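Local coordinates for phospho-furanose lactonase (Mycoplasma synoviae, PDB 3OVG), which hydrolyses phosphorylated furanose lactones, D-xylono- and L-arabino-1,4-lactone 5-phosphate, as well as carboxy 1,4-lactones, using two zinc ions per subunit, at residues S215-N218 / Y224-E227; E255-L260 / K267-S272. All coordinates share one frame; numbering follows the deposited sequence.

Contacts 1 and 2 follow one another along the chain of a TIM barrel, with their centres about 9 Å apart. Helix 223-233 of contact 1 lies beside helix 250-262 of contact 2, and two interactions join them: Tyr226 CB packs 3.7 Å from Leu260 CD2, and Glu227 OE1 lies 2.5 Å from Tyr259 OH, a probable hydrogen bond. Their relation to the metal centre differs. Contact 1 includes a zinc ligand, His216, and the side chain of Asn218 is about 6 Å from that of the substrate-binding Tyr247. Contact 2 is set further back, with the Leu271 side chain about 14 Å from a bound zinc ion.

Contact 1: S215-N218 / Y224-E227; sequences SHLN and YYYE. With ZN (zinc ion), chain H.
Leu217 and Tyr226 account for most of the surface buried here, and they meet through both backbone and side chain. Tyr226 OH donates a hydrogen bond to Leu217 O at 2.6 Å. The C=O...O angle is 114°, and the hydroxyl stands above the carbonyl plane, 52° out of it, so the bond does not follow a lone pair. The ring turns an edge to that oxygen, while its CE1 packs 3.6 Å from Leu217 CB; a polar and an apolar contact together help to place the phenol. With Leu217 CG beside its own backbone N (chi1 -87°), the branch CD1 comes to 3.8 Å from Tyr225 CE2, the two side chains crossing at about a right angle. The Tyr225 hydroxyl is held elsewhere, by Leu196 N. One residue before Leu217, His216 NE2 binds a zinc ion at 2.4 Å, a site shared with His188, while its ND1 bonds to Asp240. The contact therefore ties a metal-bearing loop at the end of a barrel strand to the next helix. Leu217 also packs on Thr189 of strand 185-190 and Phe239 of strand 236-239, and Tyr226 touches Leu237 of that strand and Asn256 and Leu260 of helix 250-262.

Contact 2: E255-L260 / K267-S272; sequences ENIKYL and KHITLS
Ile269 reaches helix 250-262 chiefly through its tip, where it meets Leu260 and Ile257. Its CA–CB bond points toward the helix, yet CB itself makes no close contact with segment 255-260. The next atom, CG1, comes to 4.5 Å from Leu260 CD1. The other branch, CG2, stays at the margin, 4.6 Å from Ile257 CD1. Ile269 CD1, carried outward by the extended CG1 arm (chi2 179°), does the main touching: it lies 3.8 Å from Leu260 CB and 4.0 Å from Leu260 CD1, against both root and branch of that leucine. On the side of the preceding helical turn it makes looser approaches, 4.4 Å to Ile257 O and 4.5 Å to Ile257 CG2. Further along the strand, Ile257 CD1 packs 4.2 Å from Leu271 CD2. The axes of 255-260 and 269-271 come within 11.1 Å and run roughly antiparallel (151°), as expected for the return leg of a beta-alpha-beta crossover from strand 236-239. Strand 269-271 closes the barrel, Leu271 bonding through its backbone to Cys25. No hydrogen bond joins the two segments: all four touching residues are buried aliphatics, which implies that helix and strand meet here through van der Waals contact and the burial of apolar surface.

Contact 1: S215-N218 / Y224-E227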
ATOM      1  N   SER A 215      -4.362 -19.324 -24.622  1.00 15.57           N
ATOM      2  CA  SER A 215      -3.675 -19.750 -23.392  1.00 17.66           C
ATOM      3  C   SER A 215      -4.480 -19.435 -22.126  1.00 17.26           C
ATOM      4  O   SER A 215      -5.357 -18.559 -22.146  1.00 18.66           O
ATOM      5  CB  SER A 215      -2.288 -19.075 -23.294  1.00 17.81           C
ATOM      6  OG  SER A 215      -1.257 -19.939 -23.746  1.00 19.73           O
ATOM      7  N   HIS A 216      -4.129 -20.138 -21.044  1.00 16.74           N
ATOM      8  CA  HIS A 216      -4.626 -19.934 -19.667  1.00 18.42           C
ATOM      9  C   HIS A 216      -6.065 -20.361 -19.342  1.00 17.94           C
ATOM     10  O   HIS A 216      -6.603 -19.973 -18.301  1.00 17.46           O
ATOM     11  CB  HIS A 216      -4.406 -18.514 -19.181  1.00 18.21           C
ATOM     12  CG  HIS A 216      -3.068 -17.971 -19.530  1.00 19.28           C
ATOM     13  ND1 HIS A 216      -1.902 -18.677 -19.323  1.00 19.86           N
ATOM     14  CD2 HIS A 216      -2.702 -16.791 -20.081  1.00 21.52           C
ATOM     15  CE1 HIS A 216      -0.879 -17.972 -19.761  1.00 21.45           C
ATOM     16  NE2 HIS A 216      -1.335 -16.818 -20.215  1.00 22.78           N
ATOM     17  N   LEU A 217      -6.666 -21.198 -20.173  1.00 13.76           N
ATOM     18  CA  LEU A 217      -8.013 -21.619 -19.861  1.00 15.68           C
ATOM     19  C   LEU A 217      -7.980 -22.437 -18.566  1.00 16.01           C
ATOM     20  O   LEU A 217      -9.001 -22.587 -17.910  1.00 16.15           O
ATOM     21  CB  LEU A 217      -8.618 -22.452 -20.993  1.00 15.44           C
ATOM     22  CG  LEU A 217      -9.326 -21.663 -22.104  1.00 17.09           C
ATOM     23  CD1 LEU A 217     -10.605 -21.008 -21.543  1.00 18.62           C
ATOM     24  CD2 LEU A 217      -8.402 -20.655 -22.747  1.00 14.60           C
ATOM     25  N   ASN A 218      -6.811 -22.972 -18.214  1.00 14.31           N
ATOM     26  CA  ASN A 218      -6.661 -23.705 -16.948  1.00 16.09           C
ATOM     27  C   ASN A 218      -7.070 -22.890 -15.708  1.00 17.00           C
ATOM     28  O   ASN A 218      -7.377 -23.459 -14.640  1.00 18.19           O
ATOM     29  CB  ASN A 218      -5.222 -24.208 -16.811  1.00 15.01           C
ATOM     30  CG  ASN A 218      -4.220 -23.144 -17.193  1.00 17.22           C
ATOM     31  OD1 ASN A 218      -4.026 -22.863 -18.383  1.00 16.99           O
ATOM     32  ND2 ASN A 218      -3.602 -22.500 -16.177  1.00 16.55           N
ATOM     33  N   TYR A 224     -17.203 -27.500 -19.585  1.00 16.83           N
ATOM     34  CA  TYR A 224     -18.268 -27.240 -20.546  1.00 18.34           C
ATOM     35  C   TYR A 224     -17.851 -26.095 -21.445  1.00 15.67           C
ATOM     36  O   TYR A 224     -18.042 -26.133 -22.652  1.00 13.29           O
ATOM     37  CB  TYR A 224     -19.598 -26.921 -19.818  1.00 16.80           C
ATOM     38  CG  TYR A 224     -20.030 -28.036 -18.887  1.00 17.93           C
ATOM     39  CD1 TYR A 224     -20.497 -29.243 -19.393  1.00 21.90           C
ATOM     40  CD2 TYR A 224     -19.925 -27.902 -17.514  1.00 19.91           C
ATOM     41  CE1 TYR A 224     -20.889 -30.302 -18.532  1.00 21.97           C
ATOM     42  CE2 TYR A 224     -20.319 -28.926 -16.646  1.00 20.87           C
ATOM     43  CZ  TYR A 224     -20.789 -30.120 -17.166  1.00 21.73           C
ATOM     44  OH  TYR A 224     -21.173 -31.119 -16.314  1.00 24.54           O
ATOM     45  N   TYR A 225     -17.284 -25.073 -20.824  1.00 17.02           N
ATOM     46  CA  TYR A 225     -16.757 -23.925 -21.545  1.00 17.57           C
ATOM     47  C   TYR A 225     -15.625 -24.360 -22.483  1.00 16.11           C
ATOM     48  O   TYR A 225     -15.571 -23.911 -23.610  1.00 16.50           O
ATOM     49  CB  TYR A 225     -16.273 -22.856 -20.543  1.00 17.63           C
ATOM     50  CG  TYR A 225     -15.845 -21.524 -21.178  1.00 18.35           C
ATOM     51  CD1 TYR A 225     -16.727 -20.800 -21.980  1.00 14.18           C
ATOM     52  CD2 TYR A 225     -14.569 -20.993 -20.949  1.00 15.76           C
ATOM     53  CE1 TYR A 225     -16.347 -19.587 -22.567  1.00 18.46           C
ATOM     54  CE2 TYR A 225     -14.172 -19.794 -21.526  1.00 15.72           C
ATOM     55  CZ  TYR A 225     -15.069 -19.083 -22.327  1.00 20.17           C
ATOM     56  OH  TYR A 225     -14.690 -17.871 -22.877  1.00 17.24           O
ATOM     57  N   TYR A 226     -14.721 -25.229 -22.011  1.00 15.48           N
ATOM     58  CA  TYR A 226     -13.590 -25.683 -22.815  1.00 16.33           C
ATOM     59  C   TYR A 226     -14.142 -26.324 -24.092  1.00 17.25           C
ATOM     60  O   TYR A 226     -13.715 -26.058 -25.229  1.00 14.65           O
ATOM     61  CB  TYR A 226     -12.763 -26.764 -22.075  1.00 12.43           C
ATOM     62  CG  TYR A 226     -11.970 -26.293 -20.887  1.00 14.26           C
ATOM     63  CD1 TYR A 226     -11.827 -24.941 -20.598  1.00 15.02           C
ATOM     64  CD2 TYR A 226     -11.311 -27.216 -20.067  1.00 15.78           C
ATOM     65  CE1 TYR A 226     -11.078 -24.528 -19.494  1.00 14.28           C
ATOM     66  CE2 TYR A 226     -10.574 -26.811 -18.973  1.00 15.59           C
ATOM     67  CZ  TYR A 226     -10.451 -25.475 -18.695  1.00 15.65           C
ATOM     68  OH  TYR A 226      -9.692 -25.087 -17.612  1.00 15.86           O
ATOM     69  N   GLU A 227     -15.125 -27.175 -23.861  1.00 15.12           N
ATOM     70  CA  GLU A 227     -15.714 -27.954 -24.911  1.00 18.30           C
ATOM     71  C   GLU A 227     -16.446 -27.052 -25.918  1.00 16.47           C
ATOM     72  O   GLU A 227     -16.319 -27.242 -27.142  1.00 15.65           O
ATOM     73  CB  GLU A 227     -16.659 -28.998 -24.280  1.00 16.91           C
ATOM     74  CG  GLU A 227     -17.463 -29.736 -25.291  1.00 20.00           C
ATOM     75  CD  GLU A 227     -18.372 -30.773 -24.612  1.00 20.54           C
ATOM     76  OE1 GLU A 227     -18.756 -30.551 -23.437  1.00 18.33           O
ATOM     77  OE2 GLU A 227     -18.691 -31.781 -25.270  1.00 21.21           O
TER
HETATM   78 ZN    ZN H 363       0.097 -14.907 -20.244  1.00 46.74          ZN
HETATM   79  O   HOH W   1       1.641 -16.039 -18.667  1.00 25.33           O

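Contact 2: E255-L260 / K267-S272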
ATOM      1  N   GLU A 255      -8.090 -33.902 -14.818  1.00 17.47           N
ATOM      2  CA  GLU A 255      -9.432 -34.406 -15.075  1.00 19.96           C
ATOM      3  C   GLU A 255     -10.166 -33.582 -16.147  1.00 18.25           C
ATOM      4  O   GLU A 255     -10.951 -34.115 -16.921  1.00 16.78           O
ATOM      5  CB  GLU A 255     -10.237 -34.543 -13.772  1.00 19.53           C
ATOM      6  CG  GLU A 255      -9.558 -35.489 -12.756  1.00 23.57           C
ATOM      7  CD  GLU A 255     -10.360 -35.657 -11.476  1.00 32.40           C
ATOM      8  OE1 GLU A 255     -11.270 -34.842 -11.262  1.00 35.29           O
ATOM      9  OE2 GLU A 255     -10.096 -36.609 -10.689  1.00 34.97           O
ATOM     10  N   ASN A 256      -9.904 -32.285 -16.229  1.00 17.14           N
ATOM     11  CA  ASN A 256     -10.571 -31.531 -17.291  1.00 17.39           C
ATOM     12  C   ASN A 256     -10.067 -31.920 -18.702  1.00 17.24           C
ATOM     13  O   ASN A 256     -10.848 -32.049 -19.686  1.00 18.90           O
ATOM     14  CB  ASN A 256     -10.537 -30.022 -16.989  1.00 18.99           C
ATOM     15  CG  ASN A 256     -11.602 -29.618 -15.972  1.00 18.86           C
ATOM     16  OD1 ASN A 256     -12.590 -30.325 -15.803  1.00 17.53           O
ATOM     17  ND2 ASN A 256     -11.414 -28.474 -15.312  1.00 16.26           N
ATOM     18  N   ILE A 257      -8.774 -32.192 -18.788  1.00 16.89           N
ATOM     19  CA  ILE A 257      -8.172 -32.639 -20.036  1.00 17.88           C
ATOM     20  C   ILE A 257      -8.735 -34.023 -20.429  1.00 18.60           C
ATOM     21  O   ILE A 257      -9.068 -34.266 -21.597  1.00 17.10           O
ATOM     22  CB  ILE A 257      -6.633 -32.623 -19.922  1.00 17.85           C
ATOM     23  CG1 ILE A 257      -6.101 -31.200 -20.134  1.00 17.67           C
ATOM     24  CG2 ILE A 257      -5.960 -33.534 -20.946  1.00 19.04           C
ATOM     25  CD1 ILE A 257      -4.632 -31.154 -19.925  1.00 15.60           C
ATOM     26  N   LYS A 258      -8.865 -34.903 -19.440  1.00 18.28           N
ATOM     27  CA  LYS A 258      -9.467 -36.226 -19.635  1.00 18.09           C
ATOM     28  C   LYS A 258     -10.892 -36.094 -20.228  1.00 19.22           C
ATOM     29  O   LYS A 258     -11.257 -36.804 -21.179  1.00 19.07           O
ATOM     30  CB  LYS A 258      -9.449 -36.994 -18.282  1.00 21.08           C
ATOM     31  CG  LYS A 258     -10.436 -38.222 -18.094  1.00 23.75           C
ATOM     32  CD  LYS A 258     -10.241 -39.297 -19.100  1.00 21.97           C
ATOM     33  CE  LYS A 258     -10.604 -40.735 -18.554  1.00 22.88           C
ATOM     34  NZ  LYS A 258     -12.065 -41.099 -18.629  1.00 26.07           N
ATOM     35  N   TYR A 259     -11.693 -35.191 -19.671  1.00 17.58           N
ATOM     36  CA  TYR A 259     -13.037 -34.947 -20.188  1.00 17.63           C
ATOM     37  C   TYR A 259     -12.963 -34.577 -21.680  1.00 20.29           C
ATOM     38  O   TYR A 259     -13.659 -35.167 -22.520  1.00 18.08           O
ATOM     39  CB  TYR A 259     -13.763 -33.872 -19.357  1.00 17.56           C
ATOM     40  CG  TYR A 259     -15.097 -33.419 -19.934  1.00 17.77           C
ATOM     41  CD1 TYR A 259     -16.281 -34.132 -19.669  1.00 18.51           C
ATOM     42  CD2 TYR A 259     -15.179 -32.299 -20.755  1.00 18.15           C
ATOM     43  CE1 TYR A 259     -17.514 -33.725 -20.207  1.00 18.46           C
ATOM     44  CE2 TYR A 259     -16.427 -31.887 -21.311  1.00 18.80           C
ATOM     45  CZ  TYR A 259     -17.573 -32.608 -21.029  1.00 19.16           C
ATOM     46  OH  TYR A 259     -18.790 -32.220 -21.562  1.00 20.25           O
ATOM     47  N   LEU A 260     -12.092 -33.627 -22.013  1.00 18.62           N
ATOM     48  CA  LEU A 260     -11.984 -33.161 -23.386  1.00 17.17           C
ATOM     49  C   LEU A 260     -11.546 -34.291 -24.329  1.00 17.54           C
ATOM     50  O   LEU A 260     -12.032 -34.385 -25.466  1.00 17.43           O
ATOM     51  CB  LEU A 260     -10.993 -32.004 -23.489  1.00 13.95           C
ATOM     52  CG  LEU A 260     -11.433 -30.738 -22.784  1.00 17.02           C
ATOM     53  CD1 LEU A 260     -10.342 -29.644 -22.931  1.00 15.24           C
ATOM     54  CD2 LEU A 260     -12.771 -30.276 -23.378  1.00 16.22           C
ATOM     55  N   LYS A 267      -7.230 -33.446 -30.364  1.00 16.15           N
ATOM     56  CA  LYS A 267      -6.424 -32.693 -31.331  1.00 16.02           C
ATOM     57  C   LYS A 267      -6.416 -31.171 -31.088  1.00 17.80           C
ATOM     58  O   LYS A 267      -5.719 -30.440 -31.796  1.00 19.67           O
ATOM     59  CB  LYS A 267      -6.922 -32.965 -32.747  1.00 20.98           C
ATOM     60  CG  LYS A 267      -6.847 -34.440 -33.187  1.00 25.42           C
ATOM     61  CD  LYS A 267      -5.479 -34.794 -33.766  1.00 23.24           C
ATOM     62  CE  LYS A 267      -5.435 -36.276 -34.190  1.00 27.26           C
ATOM     63  NZ  LYS A 267      -4.047 -36.629 -34.615  1.00 30.50           N
ATOM     64  N   HIS A 268      -7.172 -30.706 -30.093  1.00 15.37           N
ATOM     65  CA  HIS A 268      -7.330 -29.275 -29.817  1.00 16.77           C
ATOM     66  C   HIS A 268      -6.716 -28.803 -28.507  1.00 16.86           C
ATOM     67  O   HIS A 268      -7.144 -27.794 -27.953  1.00 14.39           O
ATOM     68  CB  HIS A 268      -8.802 -28.922 -29.876  1.00 15.65           C
ATOM     69  CG  HIS A 268      -9.357 -29.089 -31.242  1.00 17.56           C
ATOM     70  ND1 HIS A 268      -9.448 -28.043 -32.137  1.00 17.83           N
ATOM     71  CD2 HIS A 268      -9.776 -30.196 -31.903  1.00 15.81           C
ATOM     72  CE1 HIS A 268      -9.931 -28.496 -33.283  1.00 19.90           C
ATOM     73  NE2 HIS A 268     -10.141 -29.798 -33.164  1.00 16.58           N
ATOM     74  N   ILE A 269      -5.677 -29.506 -28.066  1.00 14.96           N
ATOM     75  CA  ILE A 269      -5.065 -29.260 -26.782  1.00 14.06           C
ATOM     76  C   ILE A 269      -3.547 -29.221 -26.917  1.00 16.72           C
ATOM     77  O   ILE A 269      -2.932 -30.159 -27.439  1.00 16.40           O
ATOM     78  CB  ILE A 269      -5.423 -30.386 -25.807  1.00 14.75           C
ATOM     79  CG1 ILE A 269      -6.944 -30.513 -25.683  1.00 15.54           C
ATOM     80  CG2 ILE A 269      -4.746 -30.160 -24.437  1.00 13.51           C
ATOM     81  CD1 ILE A 269      -7.386 -31.641 -24.734  1.00 14.40           C
ATOM     82  N   THR A 270      -2.921 -28.165 -26.416  1.00 14.56           N
ATOM     83  CA  THR A 270      -1.481 -28.234 -26.262  1.00 15.75           C
ATOM     84  C   THR A 270      -1.146 -27.988 -24.796  1.00 15.44           C
ATOM     85  O   THR A 270      -2.034 -27.657 -23.988  1.00 16.07           O
ATOM     86  CB  THR A 270      -0.749 -27.218 -27.176  1.00 15.62           C
ATOM     87  OG1 THR A 270      -1.276 -25.925 -26.923  1.00 13.48           O
ATOM     88  CG2 THR A 270      -0.969 -27.575 -28.649  1.00 14.73           C
ATOM     89  N   LEU A 271       0.121 -28.167 -24.443  1.00 16.28           N
ATOM     90  CA  LEU A 271       0.572 -28.024 -23.056  1.00 15.08           C
ATOM     91  C   LEU A 271       1.744 -27.032 -22.995  1.00 18.11           C
ATOM     92  O   LEU A 271       2.355 -26.723 -24.010  1.00 17.18           O
ATOM     93  CB  LEU A 271       1.003 -29.369 -22.484  1.00 13.79           C
ATOM     94  CG  LEU A 271      -0.078 -30.288 -21.886  1.00 17.41           C
ATOM     95  CD1 LEU A 271       0.587 -31.517 -21.284  1.00 16.09           C
ATOM     96  CD2 LEU A 271      -0.845 -29.512 -20.811  1.00 15.14           C
ATOM     97  N   SER A 272       2.037 -26.561 -21.791  1.00 18.79           N
ATOM     98  CA  SER A 272       3.011 -25.504 -21.546  1.00 18.33           C
ATOM     99  C   SER A 272       3.225 -25.437 -20.039  1.00 19.10           C
ATOM    100  O   SER A 272       2.412 -25.960 -19.277  1.00 19.62           O
ATOM    101  CB  SER A 272       2.489 -24.164 -22.040  1.00 17.23           C
ATOM    102  OG  SER A 272       1.354 -23.747 -21.294  1.00 17.34           O
TER